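Local coordinates for cobalamin biosynthesis protein CobN (Mycobacterium tuberculosis, PDB 7C6O) that probably inserts cobalt into the corrin ring during cobalamin biosynthesis, as the large catalytic subunit of cobaltochelatase, at residues M1047-T1061 and Y1074-R1086. Numbering follows the deposited sequence.
Sequences MNRQYRRIAVAAKNT and YFQYHGGMVATVR
With CG swung opposite the backbone N (chi1 -167°), the His1078 imidazole leaves helix 1074-1086 for strand 1056-1061, whose backbone sets Lys1059 CB over one ring face, 3.8 Å from the ring centroid. This CH-pi contact belongs to a beta-alpha-beta unit: helix 1072-1089 crosses over from strand 1056-1061 to the parallel strand 1094-1099, and the axes of strand 1056-1061 and helix 1074-1086 come within 8.1 Å and run antiparallel. Histidine suits the site because a flat ring can offer a face to a methylene and an N-H at its rim: NE2 donates to Ala1057 O at 2.9 Å, with the acceptor in the ring plane but the N-H arriving from above the carbonyl plane. The small alanine at 1057 lets the helix approach closely, its CB meeting both Met1081 SD and Val1082 CG2 at 3.8 Å. Met1081, slender and flexible, then bends at chi3 to carry CE to within 3.7 Å of Tyr1051 OH, a hydroxyl that hydrogen-bonds Tyr1026 of helix 1019-1030. The Tyr1051 ring lies between Ile1054 CD1 on one face and Met1047 SD on the other, while the branched Val1085 fills the angle between Tyr1051 and Ile1054 with CG2. Thr1084 turns its methyl to the tyrosine and keeps its hydroxyl for the helix, OG1 donating to Gly1080 O. At the far end, chi1 of -180° carries Lys1059 CG to the Tyr1074 ring edge, near its plane, the side chains crossing at about a right angle. The long chain folds back, giving the ammonium of this buried residue two acceptors: Asn1060 O, in the carbonyl plane at 2.8 Å from NZ, and a water 3.1 Å from NZ. That water also lies 3.0 Å from Tyr1074 OH, which is hydrogen-bonded to His1066 NE2 as well.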
# COMPACT_ATOMS: atom_id res chain seq x y z
N MET A 1047 9.31 -5.77 24.26
CA MET A 1047 8.62 -4.53 23.93
C MET A 1047 8.51 -3.62 25.15
O MET A 1047 8.74 -2.41 25.04
CB MET A 1047 7.22 -4.83 23.37
CG MET A 1047 6.64 -3.67 22.57
SD MET A 1047 4.84 -3.65 22.52
CE MET A 1047 4.47 -3.15 24.20
N ASN A 1048 8.18 -4.19 26.31
CA ASN A 1048 8.05 -3.38 27.52
C ASN A 1048 9.39 -2.76 27.92
O ASN A 1048 9.43 -1.59 28.32
CB ASN A 1048 7.49 -4.23 28.66
CG ASN A 1048 6.05 -4.67 28.42
OD1 ASN A 1048 5.31 -4.01 27.69
ND2 ASN A 1048 5.66 -5.78 29.03
N ARG A 1049 10.48 -3.52 27.80
CA ARG A 1049 11.79 -2.98 28.15
C ARG A 1049 12.13 -1.77 27.28
O ARG A 1049 12.63 -0.76 27.79
CB ARG A 1049 12.86 -4.06 28.03
CG ARG A 1049 12.69 -5.21 29.00
CD ARG A 1049 13.84 -6.20 28.91
NE ARG A 1049 15.05 -5.69 29.54
CZ ARG A 1049 15.30 -5.76 30.84
NH1 ARG A 1049 14.42 -6.33 31.66
NH2 ARG A 1049 16.43 -5.26 31.33
N GLN A 1050 11.87 -1.86 25.98
CA GLN A 1050 12.21 -0.76 25.08
C GLN A 1050 11.23 0.40 25.20
O GLN A 1050 11.64 1.57 25.15
CB GLN A 1050 12.29 -1.25 23.63
CG GLN A 1050 13.11 -2.52 23.42
CD GLN A 1050 14.46 -2.49 24.13
OE1 GLN A 1050 15.11 -1.45 24.22
NE2 GLN A 1050 14.88 -3.65 24.63
N TYR A 1051 9.94 0.12 25.35
CA TYR A 1051 8.97 1.20 25.48
C TYR A 1051 9.18 2.01 26.75
O TYR A 1051 8.95 3.22 26.76
CB TYR A 1051 7.54 0.66 25.42
CG TYR A 1051 6.98 0.55 24.02
CD1 TYR A 1051 7.67 -0.17 23.05
CD2 TYR A 1051 5.78 1.15 23.67
CE1 TYR A 1051 7.17 -0.28 21.76
CE2 TYR A 1051 5.27 1.04 22.38
CZ TYR A 1051 5.98 0.32 21.43
OH TYR A 1051 5.50 0.20 20.14
N ARG A 1052 9.65 1.36 27.83
CA ARG A 1052 9.94 2.10 29.05
C ARG A 1052 11.01 3.16 28.84
O ARG A 1052 11.06 4.14 29.59
CB ARG A 1052 10.36 1.15 30.17
CG ARG A 1052 9.20 0.43 30.85
CD ARG A 1052 9.65 -0.35 32.08
NE ARG A 1052 9.23 -1.75 32.02
CZ ARG A 1052 8.14 -2.23 32.61
NH1 ARG A 1052 7.35 -1.43 33.31
NH2 ARG A 1052 7.85 -3.52 32.49
N ARG A 1053 11.86 3.00 27.82
CA ARG A 1053 12.93 3.95 27.54
C ARG A 1053 12.52 5.06 26.58
O ARG A 1053 13.28 6.01 26.41
CB ARG A 1053 14.14 3.22 26.96
CG ARG A 1053 14.80 2.23 27.91
CD ARG A 1053 16.14 1.78 27.36
NE ARG A 1053 16.83 0.88 28.28
CZ ARG A 1053 16.91 -0.44 28.11
NH1 ARG A 1053 16.35 -1.01 27.05
NH2 ARG A 1053 17.56 -1.19 28.99
N ILE A 1054 11.34 4.95 25.95
CA ILE A 1054 10.95 5.94 24.95
C ILE A 1054 10.79 7.30 25.60
O ILE A 1054 9.97 7.49 26.50
CB ILE A 1054 9.66 5.50 24.24
CG1 ILE A 1054 9.90 4.23 23.43
CG2 ILE A 1054 9.14 6.64 23.36
CD1 ILE A 1054 8.64 3.67 22.78
N ALA A 1055 11.59 8.27 25.14
CA ALA A 1055 11.50 9.64 25.63
C ALA A 1055 10.59 10.50 24.77
O ALA A 1055 9.96 11.43 25.29
CB ALA A 1055 12.90 10.26 25.69
N VAL A 1056 10.53 10.23 23.46
CA VAL A 1056 9.67 10.95 22.53
C VAL A 1056 8.92 9.92 21.70
O VAL A 1056 9.54 9.10 21.02
CB VAL A 1056 10.45 11.88 21.60
CG1 VAL A 1056 9.53 12.96 21.04
CG2 VAL A 1056 11.65 12.49 22.30
N ALA A 1057 7.59 10.00 21.71
CA ALA A 1057 6.77 9.22 20.79
C ALA A 1057 6.44 10.09 19.58
O ALA A 1057 5.79 11.13 19.73
CB ALA A 1057 5.49 8.72 21.48
N ALA A 1058 6.89 9.67 18.40
CA ALA A 1058 6.80 10.50 17.21
C ALA A 1058 5.95 9.83 16.14
O ALA A 1058 5.94 8.61 16.00
CB ALA A 1058 8.19 10.81 16.65
N LYS A 1059 5.22 10.67 15.40
CA LYS A 1059 4.51 10.26 14.20
C LYS A 1059 4.63 11.38 13.19
O LYS A 1059 4.56 12.56 13.55
CB LYS A 1059 3.03 9.96 14.48
CG LYS A 1059 2.24 9.52 13.25
CD LYS A 1059 2.75 8.18 12.74
CE LYS A 1059 2.06 7.76 11.45
NZ LYS A 1059 2.57 8.46 10.23
N ASN A 1060 4.82 11.03 11.92
CA ASN A 1060 4.99 12.03 10.88
C ASN A 1060 3.71 12.18 10.07
O ASN A 1060 3.03 11.20 9.77
CB ASN A 1060 6.17 11.66 9.98
CG ASN A 1060 7.49 11.69 10.72
OD1 ASN A 1060 7.69 12.50 11.63
ND2 ASN A 1060 8.40 10.79 10.36
N THR A 1061 3.38 13.43 9.74
CA THR A 1061 2.25 13.77 8.88
C THR A 1061 2.82 14.19 7.54
O THR A 1061 3.42 15.27 7.43
CB THR A 1061 1.40 14.88 9.50
OG1 THR A 1061 2.21 16.04 9.70
CG2 THR A 1061 0.83 14.43 10.83
N TYR A 1074 -3.95 7.52 13.36
CA TYR A 1074 -2.99 8.33 14.11
C TYR A 1074 -3.13 8.11 15.61
O TYR A 1074 -2.15 7.81 16.29
CB TYR A 1074 -3.15 9.81 13.74
CG TYR A 1074 -2.69 10.09 12.33
CD1 TYR A 1074 -1.35 10.29 12.04
CD2 TYR A 1074 -3.60 10.12 11.28
CE1 TYR A 1074 -0.92 10.53 10.75
CE2 TYR A 1074 -3.18 10.36 9.98
CZ TYR A 1074 -1.84 10.56 9.72
OH TYR A 1074 -1.42 10.80 8.43
N PHE A 1075 -4.35 8.21 16.15
CA PHE A 1075 -4.48 8.00 17.59
C PHE A 1075 -4.20 6.55 17.96
O PHE A 1075 -3.69 6.29 19.06
CB PHE A 1075 -5.86 8.47 18.09
CG PHE A 1075 -6.95 7.43 18.04
CD1 PHE A 1075 -7.09 6.48 19.05
CD2 PHE A 1075 -7.89 7.44 17.01
CE1 PHE A 1075 -8.11 5.54 19.00
CE2 PHE A 1075 -8.91 6.51 16.97
CZ PHE A 1075 -9.02 5.55 17.96
N GLN A 1076 -4.48 5.60 17.07
CA GLN A 1076 -4.21 4.20 17.37
C GLN A 1076 -2.71 3.95 17.55
O GLN A 1076 -2.28 3.36 18.54
CB GLN A 1076 -4.76 3.30 16.27
CG GLN A 1076 -6.26 3.12 16.28
CD GLN A 1076 -6.67 1.88 15.52
OE1 GLN A 1076 -6.61 0.77 16.05
NE2 GLN A 1076 -7.10 2.06 14.28
N TYR A 1077 -1.91 4.39 16.58
CA TYR A 1077 -0.47 4.14 16.62
C TYR A 1077 0.25 5.15 17.50
O TYR A 1077 0.98 4.78 18.43
CB TYR A 1077 0.10 4.16 15.19
CG TYR A 1077 -0.20 2.91 14.41
CD1 TYR A 1077 -1.41 2.75 13.74
CD2 TYR A 1077 0.74 1.88 14.33
CE1 TYR A 1077 -1.68 1.61 13.02
CE2 TYR A 1077 0.47 0.74 13.61
CZ TYR A 1077 -0.74 0.60 12.95
OH TYR A 1077 -1.00 -0.53 12.24
N HIS A 1078 0.07 6.44 17.21
CA HIS A 1078 0.78 7.48 17.95
C HIS A 1078 0.26 7.57 19.38
O HIS A 1078 1.03 7.48 20.34
CB HIS A 1078 0.62 8.82 17.22
CG HIS A 1078 1.54 9.89 17.71
ND1 HIS A 1078 1.23 11.23 17.63
CD2 HIS A 1078 2.78 9.82 18.25
CE1 HIS A 1078 2.23 11.94 18.12
NE2 HIS A 1078 3.18 11.12 18.50
N GLY A 1079 -1.05 7.77 19.54
CA GLY A 1079 -1.62 7.81 20.87
C GLY A 1079 -1.46 6.49 21.61
O GLY A 1079 -1.23 6.48 22.82
N GLY A 1080 -1.56 5.37 20.89
CA GLY A 1080 -1.35 4.08 21.52
C GLY A 1080 0.05 3.92 22.09
O GLY A 1080 0.22 3.37 23.18
N MET A 1081 1.06 4.40 21.36
CA MET A 1081 2.42 4.36 21.89
C MET A 1081 2.54 5.23 23.14
O MET A 1081 3.13 4.80 24.14
CB MET A 1081 3.41 4.81 20.82
CG MET A 1081 4.85 4.87 21.32
SD MET A 1081 6.04 5.23 20.01
CE MET A 1081 6.09 3.67 19.13
N VAL A 1082 1.97 6.44 23.10
CA VAL A 1082 2.01 7.32 24.27
C VAL A 1082 1.38 6.64 25.48
O VAL A 1082 1.95 6.64 26.58
CB VAL A 1082 1.32 8.66 23.96
CG1 VAL A 1082 1.20 9.50 25.21
CG2 VAL A 1082 2.07 9.41 22.87
N ALA A 1083 0.20 6.05 25.29
CA ALA A 1083 -0.52 5.45 26.41
C ALA A 1083 0.22 4.24 26.96
O ALA A 1083 0.24 4.02 28.18
CB ALA A 1083 -1.93 5.07 25.99
N THR A 1084 0.83 3.45 26.09
CA THR A 1084 1.53 2.25 26.54
C THR A 1084 2.77 2.60 27.34
O THR A 1084 3.05 1.99 28.38
CB THR A 1084 1.89 1.37 25.33
OG1 THR A 1084 0.68 1.00 24.65
CG2 THR A 1084 2.61 0.11 25.78
N VAL A 1085 3.53 3.61 26.89
CA VAL A 1085 4.67 4.09 27.67
C VAL A 1085 4.21 4.63 29.02
O VAL A 1085 4.84 4.38 30.05
CB VAL A 1085 5.47 5.14 26.87
CG1 VAL A 1085 6.59 5.73 27.72
CG2 VAL A 1085 6.02 4.53 25.59
N ARG A 1086 3.11 5.39 29.02
CA ARG A 1086 2.60 5.93 30.28
C ARG A 1086 2.18 4.80 31.22
O ARG A 1086 2.46 4.86 32.42
CB ARG A 1086 1.42 6.87 30.02
CG ARG A 1086 0.91 7.58 31.27
CD ARG A 1086 -0.22 8.56 30.98
NE ARG A 1086 -1.39 7.89 30.40
CZ ARG A 1086 -1.80 8.08 29.16
NH1 ARG A 1086 -1.16 8.93 28.36
NH2 ARG A 1086 -2.87 7.43 28.70
O HOH W 1 1.13 9.35 7.64